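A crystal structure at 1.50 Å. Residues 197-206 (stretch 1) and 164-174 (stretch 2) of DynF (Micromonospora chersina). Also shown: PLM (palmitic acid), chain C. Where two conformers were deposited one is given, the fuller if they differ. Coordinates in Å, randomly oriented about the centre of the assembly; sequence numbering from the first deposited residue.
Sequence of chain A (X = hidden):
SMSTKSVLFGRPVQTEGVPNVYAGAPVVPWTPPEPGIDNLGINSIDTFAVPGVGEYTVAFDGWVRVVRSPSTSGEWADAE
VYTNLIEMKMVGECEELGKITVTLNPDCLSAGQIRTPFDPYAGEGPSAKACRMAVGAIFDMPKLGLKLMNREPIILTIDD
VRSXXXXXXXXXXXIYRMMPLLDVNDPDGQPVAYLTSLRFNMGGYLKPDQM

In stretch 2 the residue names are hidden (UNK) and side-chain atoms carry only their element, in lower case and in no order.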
ATOM      1  N   SER A 197       0.203   6.763 -11.945  1.00 24.91           N
ATOM      2  CA  SER A 197      -1.069   7.330 -11.525  1.00 23.64           C
ATOM      3  C   SER A 197      -2.194   6.473 -12.076  1.00 24.58           C
ATOM      4  O   SER A 197      -2.024   5.757 -13.063  1.00 24.37           O
ATOM      5  CB  SER A 197      -1.236   8.782 -11.973  1.00 30.93           C
ATOM      6  OG  SER A 197      -1.460   8.849 -13.359  1.00 30.02           O
ATOM      7  N   LEU A 198      -3.349   6.573 -11.429  1.00 24.93           N
ATOM      8  CA  LEU A 198      -4.542   5.851 -11.843  1.00 24.80           C
ATOM      9  C   LEU A 198      -5.739   6.618 -11.305  1.00 25.39           C
ATOM     10  O   LEU A 198      -5.776   6.954 -10.116  1.00 25.85           O
ATOM     11  CB  LEU A 198      -4.514   4.427 -11.286  1.00 26.28           C
ATOM     12  CG  LEU A 198      -5.581   3.481 -11.858  1.00 27.62           C
ATOM     13  CD1 LEU A 198      -5.139   2.040 -11.799  1.00 29.44           C
ATOM     14  CD2 LEU A 198      -6.876   3.684 -11.084  1.00 29.00           C
ATOM     15  N   ARG A 199      -6.705   6.888 -12.178  1.00 24.01           N
ATOM     16  CA  ARG A 199      -7.985   7.452 -11.793  1.00 24.29           C
ATOM     17  C   ARG A 199      -9.052   6.570 -12.416  1.00 26.49           C
ATOM     18  O   ARG A 199      -8.818   5.916 -13.438  1.00 29.27           O
ATOM     19  CB  ARG A 199      -8.093   8.889 -12.319  1.00 37.49           C
ATOM     20  CG  ARG A 199      -6.873   9.723 -11.940  1.00 60.19           C
ATOM     21  CD  ARG A 199      -7.051  11.201 -12.215  1.00 91.38           C
ATOM     22  NE  ARG A 199      -6.480  12.004 -11.136  1.00112.39           N
ATOM     23  CZ  ARG A 199      -7.191  12.520 -10.138  1.00122.48           C
ATOM     24  NH1 ARG A 199      -8.501  12.322 -10.082  1.00123.97           N
ATOM     25  NH2 ARG A 199      -6.593  13.233  -9.195  1.00126.40           N
ATOM     26  N   PHE A 200     -10.216   6.510 -11.774  1.00 25.98           N
ATOM     27  CA  PHE A 200     -11.272   5.642 -12.270  1.00 25.31           C
ATOM     28  C   PHE A 200     -12.631   6.240 -11.958  1.00 25.49           C
ATOM     29  O   PHE A 200     -12.761   7.163 -11.150  1.00 26.62           O
ATOM     30  CB  PHE A 200     -11.149   4.197 -11.742  1.00 25.91           C
ATOM     31  CG  PHE A 200     -11.389   4.031 -10.256  1.00 23.70           C
ATOM     32  CD1 PHE A 200     -12.657   3.738  -9.764  1.00 25.91           C
ATOM     33  CD2 PHE A 200     -10.340   4.134  -9.346  1.00 23.01           C
ATOM     34  CE1 PHE A 200     -12.875   3.575  -8.405  1.00 23.93           C
ATOM     35  CE2 PHE A 200     -10.556   3.965  -7.994  1.00 22.32           C
ATOM     36  CZ  PHE A 200     -11.827   3.683  -7.518  1.00 22.86           C
ATOM     37  N   ASN A 201     -13.642   5.702 -12.636  1.00 25.56           N
ATOM     38  CA  ASN A 201     -15.032   6.006 -12.349  1.00 25.32           C
ATOM     39  C   ASN A 201     -15.790   4.699 -12.262  1.00 25.15           C
ATOM     40  O   ASN A 201     -15.634   3.830 -13.126  1.00 26.54           O
ATOM     41  CB  ASN A 201     -15.686   6.849 -13.448  1.00 28.43           C
ATOM     42  CG  ASN A 201     -15.047   8.196 -13.602  1.00 32.06           C
ATOM     43  OD1 ASN A 201     -15.208   9.074 -12.759  1.00 32.81           O
ATOM     44  ND2 ASN A 201     -14.307   8.372 -14.687  1.00 36.63           N
ATOM     45  N   MET A 202     -16.598   4.555 -11.223  1.00 24.84           N
ATOM     46  CA  MET A 202     -17.532   3.442 -11.183  1.00 27.08           C
ATOM     47  C   MET A 202     -18.681   3.723 -12.141  1.00 27.73           C
ATOM     48  O   MET A 202     -19.128   4.867 -12.278  1.00 29.81           O
ATOM     49  CB  MET A 202     -18.095   3.263  -9.779  1.00 27.46           C
ATOM     50  CG  MET A 202     -17.064   2.969  -8.706  1.00 28.42           C
ATOM     51  SD  MET A 202     -15.954   1.598  -9.081  1.00 29.23           S
ATOM     52  CE  MET A 202     -17.120   0.252  -9.315  1.00 28.69           C
ATOM     53  N   GLY A 203     -19.128   2.682 -12.837  1.00 28.53           N
ATOM     54  CA  GLY A 203     -20.377   2.755 -13.563  1.00 29.31           C
ATOM     55  C   GLY A 203     -21.517   2.247 -12.707  1.00 28.84           C
ATOM     56  O   GLY A 203     -21.557   2.494 -11.498  1.00 28.70           O
ATOM     57  N   GLY A 204     -22.447   1.521 -13.323  1.00 28.28           N
ATOM     58  CA  GLY A 204     -23.573   0.958 -12.593  1.00 28.59           C
ATOM     59  C   GLY A 204     -23.657  -0.546 -12.760  1.00 27.55           C
ATOM     60  O   GLY A 204     -22.727  -1.184 -13.269  1.00 26.80           O
ATOM     61  N   TYR A 205     -24.761  -1.128 -12.306  1.00 26.44           N
ATOM     62  CA  TYR A 205     -24.922  -2.568 -12.424  1.00 26.75           C
ATOM     63  C   TYR A 205     -25.009  -2.973 -13.892  1.00 28.37           C
ATOM     64  O   TYR A 205     -25.597  -2.268 -14.725  1.00 27.91           O
ATOM     65  CB  TYR A 205     -26.184  -3.052 -11.707  1.00 26.76           C
ATOM     66  CG  TYR A 205     -26.055  -3.096 -10.203  1.00 28.12           C
ATOM     67  CD1 TYR A 205     -25.103  -3.899  -9.592  1.00 26.30           C
ATOM     68  CD2 TYR A 205     -26.914  -2.372  -9.400  1.00 30.74           C
ATOM     69  CE1 TYR A 205     -24.995  -3.948  -8.213  1.00 27.88           C
ATOM     70  CE2 TYR A 205     -26.826  -2.416  -8.030  1.00 29.59           C
ATOM     71  CZ  TYR A 205     -25.861  -3.208  -7.435  1.00 27.21           C
ATOM     72  OH  TYR A 205     -25.792  -3.242  -6.069  1.00 27.11           O
ATOM     73  N   LEU A 206     -24.421  -4.121 -14.207  1.00 27.10           N
ATOM     74  CA  LEU A 206     -24.418  -4.650 -15.560  1.00 28.62           C
ATOM     75  C   LEU A 206     -25.374  -5.829 -15.701  1.00 29.04           C
ATOM     76  O   LEU A 206     -25.741  -6.492 -14.723  1.00 29.67           O
ATOM     77  CB  LEU A 206     -23.006  -5.117 -15.913  1.00 28.95           C
ATOM     78  CG  LEU A 206     -21.973  -3.997 -15.834  1.00 31.23           C
ATOM     79  CD1 LEU A 206     -20.570  -4.559 -15.986  1.00 36.26           C
ATOM     80  CD2 LEU A 206     -22.263  -2.946 -16.886  1.00 32.60           C
ATOM     81  N   UNK A 164     -24.360   2.511  -1.267  1.00 25.29           N
ATOM     82  CA  UNK A 164     -23.565   1.290  -1.348  1.00 24.67           C
ATOM     83  C   UNK A 164     -24.322   0.332  -2.259  1.00 25.95           C
ATOM     84  O   UNK A 164     -25.426  -0.110  -1.909  1.00 26.49           O
ATOM     85  c   UNK A 164     -22.607   1.627   0.947  1.00 26.52           C
ATOM     86  c   UNK A 164     -23.366   0.656   0.033  1.00 25.98           C
ATOM     87  c   UNK A 164     -22.603  -0.651  -0.091  1.00 25.77           C
ATOM     88  c   UNK A 164     -22.487   1.141   2.368  1.00 25.94           C
ATOM     89  N   UNK A 165     -23.786  -0.017  -3.433  1.00 23.74           N
ATOM     90  CA  UNK A 165     -22.482   0.405  -3.960  1.00 26.43           C
ATOM     91  C   UNK A 165     -22.486   1.853  -4.419  1.00 25.96           C
ATOM     92  O   UNK A 165     -23.553   2.387  -4.758  1.00 27.28           O
ATOM     93  c   UNK A 165     -22.289  -0.514  -5.171  1.00 24.76           C
ATOM     94  c   UNK A 165     -24.501  -0.891  -4.385  1.00 24.97           C
ATOM     95  c   UNK A 165     -23.701  -0.733  -5.659  1.00 26.10           C
ATOM     96  N   UNK A 166     -21.317   2.476  -4.454  1.00 25.43           N
ATOM     97  CA  UNK A 166     -21.215   3.870  -4.922  1.00 27.66           C
ATOM     98  C   UNK A 166     -21.196   3.952  -6.445  1.00 26.80           C
ATOM     99  O   UNK A 166     -20.203   4.352  -7.064  1.00 27.96           O
ATOM    100  c   UNK A 166     -19.895   4.330  -4.289  1.00 27.41           C
ATOM    101  c   UNK A 166     -19.073   3.084  -4.221  1.00 27.23           C
ATOM    102  c   UNK A 166     -20.041   1.981  -3.906  1.00 27.69           C
ATOM    103  N   UNK A 167     -22.304   3.545  -7.065  1.00 27.43           N
ATOM    104  CA  UNK A 167     -22.399   3.580  -8.518  1.00 28.51           C
ATOM    105  C   UNK A 167     -22.191   5.002  -9.034  1.00 28.37           C
ATOM    106  O   UNK A 167     -22.644   5.981  -8.425  1.00 30.47           O
ATOM    107  c   UNK A 167     -23.768   3.070  -8.959  1.00 30.33           C
ATOM    108  N   UNK A 168     -21.484   5.111 -10.161  1.00 27.51           N
ATOM    109  CA  UNK A 168     -21.246   6.377 -10.804  1.00 26.97           C
ATOM    110  C   UNK A 168     -20.130   7.207 -10.213  1.00 28.00           C
ATOM    111  O   UNK A 168     -19.802   8.258 -10.780  1.00 30.69           O
ATOM    112  N   UNK A 169     -19.538   6.784  -9.100  1.00 26.32           N
ATOM    113  CA  UNK A 169     -18.658   7.667  -8.356  1.00 25.88           C
ATOM    114  C   UNK A 169     -17.238   7.670  -8.917  1.00 26.68           C
ATOM    115  O   UNK A 169     -16.733   6.638  -9.366  1.00 26.11           O
ATOM    116  c   UNK A 169     -18.614   7.251  -6.891  1.00 26.22           C
ATOM    117  N   UNK A 170     -16.561   8.817  -8.847  1.00 24.04           N
ATOM    118  CA  UNK A 170     -15.141   8.863  -9.205  1.00 25.83           C
ATOM    119  C   UNK A 170     -14.273   8.366  -8.056  1.00 23.72           C
ATOM    120  O   UNK A 170     -14.610   8.508  -6.874  1.00 25.32           O
ATOM    121  c   UNK A 170     -14.893  10.354  -9.448  1.00 26.46           C
ATOM    122  c   UNK A 170     -17.099  10.157  -8.534  1.00 25.67           C
ATOM    123  c   UNK A 170     -15.864  11.036  -8.513  1.00 27.58           C
ATOM    124  N   UNK A 171     -13.133   7.777  -8.423  1.00 22.08           N
ATOM    125  CA  UNK A 171     -12.172   7.269  -7.465  1.00 21.83           C
ATOM    126  C   UNK A 171     -10.759   7.445  -7.973  1.00 24.15           C
ATOM    127  O   UNK A 171     -10.534   7.898  -9.097  1.00 25.11           O
ATOM    128  N   UNK A 172      -9.800   7.100  -7.117  0.57 23.42           N
ATOM    129  CA  UNK A 172      -8.392   7.301  -7.407  0.57 24.61           C
ATOM    130  C   UNK A 172      -7.578   6.111  -6.925  0.57 24.62           C
ATOM    131  O   UNK A 172      -7.970   5.408  -5.993  0.57 23.48           O
ATOM    132  c   UNK A 172      -9.073  12.153  -6.057  0.57 36.83           C
ATOM    133  n   UNK A 172      -8.417  13.417  -5.604  0.57 37.91           N
ATOM    134  c   UNK A 172      -8.719   9.797  -6.848  0.57 30.17           C
ATOM    135  c   UNK A 172      -8.063  11.028  -6.239  0.57 34.43           C
ATOM    136  c   UNK A 172      -7.848   8.560  -6.705  0.57 26.44           C
ATOM    137  N   UNK A 173      -6.433   5.907  -7.566  1.00 22.15           N
ATOM    138  CA  UNK A 173      -5.413   5.015  -7.046  1.00 22.31           C
ATOM    139  C   UNK A 173      -4.469   5.896  -6.247  1.00 22.25           C
ATOM    140  O   UNK A 173      -4.056   6.960  -6.716  1.00 24.70           O
ATOM    141  N   UNK A 174      -4.197   5.492  -5.012  1.00 20.45           N
ATOM    142  CA  UNK A 174      -3.339   6.258  -4.105  1.00 20.95           C
ATOM    143  C   UNK A 174      -1.913   5.763  -4.280  1.00 23.10           C
ATOM    144  O   UNK A 174      -1.470   4.803  -3.642  1.00 25.52           O
ATOM    145  c   UNK A 174      -5.406   8.143  -2.918  1.00 25.34           C
ATOM    146  n   UNK A 174      -6.623   8.550  -3.244  1.00 25.86           N
ATOM    147  c   UNK A 174      -3.835   6.163  -2.672  1.00 21.83           C
ATOM    148  c   UNK A 174      -5.259   6.676  -2.540  1.00 22.84           C
ATOM    149  o   UNK A 174      -4.433   8.908  -2.908  1.00 23.88           O
TER
HETATM  150  C1  PLM C 301     -19.414  -2.067  -3.501  1.00 26.72           C
HETATM  151  O1  PLM C 301     -19.568  -2.999  -4.405  1.00 27.89           O
HETATM  152  O2  PLM C 301     -20.303  -1.676  -2.790  1.00 28.65           O
HETATM  153  C2  PLM C 301     -18.028  -1.508  -3.444  1.00 30.96           C
HETATM  154  C3  PLM C 301     -17.432  -1.098  -4.766  1.00 33.20           C
HETATM  155  C4  PLM C 301     -16.071  -0.525  -4.514  1.00 38.34           C
HETATM  156  C5  PLM C 301     -15.096  -0.720  -5.614  1.00 39.44           C
HETATM  157  C6  PLM C 301     -13.725  -0.202  -5.251  1.00 47.12           C
HETATM  158  C7  PLM C 301     -13.102   0.541  -6.402  1.00 56.47           C
HETATM  159  C8  PLM C 301     -13.181  -0.234  -7.694  1.00 61.11           C
HETATM  160  C9  PLM C 301     -12.425  -1.533  -7.673  1.00 62.79           C
HETATM  161  CA  PLM C 301     -11.026  -1.379  -8.204  1.00 66.98           C
HETATM  162  CB  PLM C 301     -11.006  -1.312  -9.718  1.00 67.92           C
HETATM  163  CC  PLM C 301      -9.837  -2.052 -10.298  1.00 64.69           C
HETATM  164  CD  PLM C 301      -8.753  -1.181 -10.873  1.00 57.49           C
HETATM  165  CE  PLM C 301      -7.413  -1.865 -10.792  1.00 50.83           C
HETATM  166  CF  PLM C 301      -6.373  -1.357 -11.742  1.00 50.35           C
HETATM  167  CG  PLM C 301      -5.092  -2.100 -11.611  1.00 51.13           C
HETATM  168  O   HOH W   1     -17.682   9.703 -11.994  1.00 34.14           O
HETATM  169  O   HOH W   2      -3.010   8.095  -8.933  1.00 25.34           O

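Position 164 carries four carbons, forked at the first, with one arm two carbons long. This is Ile-164, which does not reach stretch 1; its CG2 lies 3.7 Å from O2 of the palmitic acid, a greasy wall beside the carboxyl end.

At 165 three carbons close a ring onto the backbone nitrogen, the mark of proline. The peptide bond before Pro-165 is cis, a form proline tolerates better than other residues. The ring meets Tyr-205, with CG 3.7 Å from Tyr-205 CZ, and its CA lies 3.2 Å from PLM O2.

Position 166 repeats the three-carbon ring. Pro-166 opens a type II turn that runs to position 169, with positions 167 and 168 as its corners, and its O approaches Met-202 CB at 3.6 Å.

A single carbon at 167, 4.2 Å from Gly-204 CA, identifies alanine; Ala-167 is small enough to lie close to the opposing backbone.

No side-chain atom exists at 168, hence Gly-168. Its phi of 81° favours glycine, and its N donates to Gly-203 O at 2.9 Å. Its CA also makes a CA-H...O contact with Met-202 O at 3.0 Å.

Position 169 again has one carbon, directed away from stretch 1: Ala-169. Its N closes the turn on Pro-166 O (3.2 Å), while its O accepts from Met-202 N at 2.8 Å.

The ring of three carbons at 170 gives Pro-170. Lacking an N-H costs no pairing here, since its partner Asn-201 forms a non-hydrogen-bonded pair with it; its CB lies 3.6 Å from Asn-201 OD1.

Position 171 is bare, so Gly-171. The Phe-200 ring covers it, with CA 3.7 Å from the ring centroid; a CB would fall 2.2 Å from Phe-200 CZ, a clash.

Four carbons in a row ending in nitrogen at 172 spell Lys-172. Its exposed chain runs beside Arg-199, and NZ sits 4.0 Å from Arg-199 NH2, like charges tolerable near solvent.

Without side-chain atoms, 173 is Gly-173; a CB would be tight, 3.1 Å from Leu-198 CB. Its N donates to Leu-198 O at 2.8 Å.

At 174 three carbons precede one oxygen and one nitrogen: Gln-174, clear of stretch 1.

The contact is an antiparallel backbone ladder. Phe-200 and Gly-171 bond both ways, N to O at 3.0 Å and O to N at 2.8 Å. Water 1 joins Gly-168 O to Asn-201 OD1 by donating to both. Glycine lets Phe-200 fold over the strand, while its CZ also meets PLM C7 at 3.6 Å.

Stretch 2 (164-174) IPPAGAPGKGQ
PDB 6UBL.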